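PDB 5V4A: glycosyltransferase (duf1792) from Streptococcus sanguinis, which is the UDP-binding GT-D-fold glycosyltransferase part of a longer protein that probably serves accessory SecA2/SecY2 export of a serine-rich repeat cell wall protein. Local coordinates for residues A[84-87]-A[88-92]. Numbering follows the deposited sequence.
Sequences AQNF and WSLNH
Phe87 presents the CD2–CE2 edge of its ring to one face of the Trp88 indole, an edge-to-face (T-shaped) pair with planes at 71° and six-membered-ring centroids 4.9 Å apart. Its CE2 stands 3.6 Å above the indole plane, over the centre. Chi1 of 167° turns the Phe87 ring away from its own backbone N, bringing its edge above its sequence neighbour. Around the same ring, Asn91 ND2 lies 3.7 Å from Phe87 CD1, the amide plane standing nearly perpendicular to the ring, while the His92 imidazole, near parallel at 27° with centroids 5.8 Å apart, barely overlaps it.

The backbone of helix 82-103 widens locally into a pi-type turn. Trp88 N donates to Ala84 O and Ser89 N to Gln85 O in the regular i to i+4 pattern, but Phe87 O receives His92 N at 2.9 Å, an i to i+5 bond, with only a weak bond from Asn91 N.

Asp30 of helix 30-36 touches all three aromatic residues. Helix 82-103 connects parallel strands 66-70 and 110-111 in a beta-alpha-beta unit. Dispersion and ring quadrupoles would hold the Phe87–Trp88 pair together, whereas His92 NE2 has its hydrogen-bond partner in Tyr100 OH, outside the turn.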
# COMPACT_ATOMS: atom_id res chain seq x y z
N ALA A 84 9.84 -23.78 -4.54
CA ALA A 84 9.17 -23.20 -5.70
C ALA A 84 10.07 -23.24 -6.92
O ALA A 84 9.62 -23.57 -8.02
CB ALA A 84 8.74 -21.77 -5.38
N GLN A 85 11.36 -22.91 -6.75
CA GLN A 85 12.29 -22.96 -7.87
C GLN A 85 12.29 -24.34 -8.51
O GLN A 85 12.26 -24.47 -9.74
CB GLN A 85 13.70 -22.62 -7.39
CG GLN A 85 13.85 -21.24 -6.79
CD GLN A 85 15.29 -20.94 -6.46
OE1 GLN A 85 16.16 -20.98 -7.32
NE2 GLN A 85 15.56 -20.66 -5.19
N ASN A 86 12.33 -25.38 -7.68
CA ASN A 86 12.35 -26.75 -8.20
C ASN A 86 11.05 -27.09 -8.93
O ASN A 86 11.07 -27.82 -9.92
CB ASN A 86 12.60 -27.73 -7.06
CG ASN A 86 14.04 -27.70 -6.56
OD1 ASN A 86 14.97 -27.50 -7.34
ND2 ASN A 86 14.22 -27.87 -5.26
N PHE A 87 9.91 -26.58 -8.44
CA PHE A 87 8.64 -26.89 -9.08
C PHE A 87 8.54 -26.28 -10.47
O PHE A 87 8.21 -26.96 -11.44
CB PHE A 87 7.46 -26.42 -8.23
CG PHE A 87 6.15 -26.44 -8.98
CD1 PHE A 87 5.50 -27.63 -9.24
CD2 PHE A 87 5.60 -25.26 -9.47
CE1 PHE A 87 4.30 -27.65 -9.96
CE2 PHE A 87 4.41 -25.27 -10.19
CZ PHE A 87 3.76 -26.47 -10.43
N TRP A 88 8.78 -24.97 -10.58
CA TRP A 88 8.64 -24.30 -11.87
C TRP A 88 9.72 -24.75 -12.84
O TRP A 88 9.44 -25.01 -14.02
CB TRP A 88 8.70 -22.78 -11.69
CG TRP A 88 7.57 -22.22 -10.90
CD1 TRP A 88 7.63 -21.70 -9.64
CD2 TRP A 88 6.20 -22.10 -11.32
NE1 TRP A 88 6.38 -21.27 -9.24
CE2 TRP A 88 5.49 -21.50 -10.26
CE3 TRP A 88 5.51 -22.44 -12.48
CZ2 TRP A 88 4.12 -21.25 -10.32
CZ3 TRP A 88 4.15 -22.17 -12.54
CH2 TRP A 88 3.47 -21.59 -11.48
N SER A 89 10.97 -24.86 -12.37
CA SER A 89 12.10 -25.03 -13.27
C SER A 89 12.34 -26.47 -13.68
O SER A 89 12.95 -26.71 -14.73
CB SER A 89 13.37 -24.46 -12.61
OG SER A 89 14.53 -25.15 -13.03
N LEU A 90 11.88 -27.44 -12.89
CA LEU A 90 12.09 -28.84 -13.20
C LEU A 90 10.79 -29.61 -13.43
O LEU A 90 10.85 -30.76 -13.86
CB LEU A 90 12.89 -29.52 -12.09
CG LEU A 90 14.26 -28.88 -11.81
CD1 LEU A 90 14.98 -29.61 -10.70
CD2 LEU A 90 15.09 -28.89 -13.08
N ASN A 91 9.64 -29.00 -13.16
CA ASN A 91 8.35 -29.67 -13.30
C ASN A 91 7.42 -28.92 -14.25
O ASN A 91 6.99 -29.49 -15.26
CB ASN A 91 7.71 -29.85 -11.92
CG ASN A 91 6.55 -30.83 -11.93
OD1 ASN A 91 6.30 -31.50 -12.93
ND2 ASN A 91 5.87 -30.94 -10.79
N HIS A 92 7.09 -27.67 -13.97
CA HIS A 92 6.05 -27.00 -14.75
C HIS A 92 6.57 -26.56 -16.12
O HIS A 92 6.03 -26.95 -17.16
CB HIS A 92 5.51 -25.79 -13.99
CG HIS A 92 4.25 -25.24 -14.57
ND1 HIS A 92 3.05 -25.90 -14.51
CD2 HIS A 92 4.01 -24.09 -15.24
CE1 HIS A 92 2.12 -25.18 -15.11
NE2 HIS A 92 2.68 -24.08 -15.56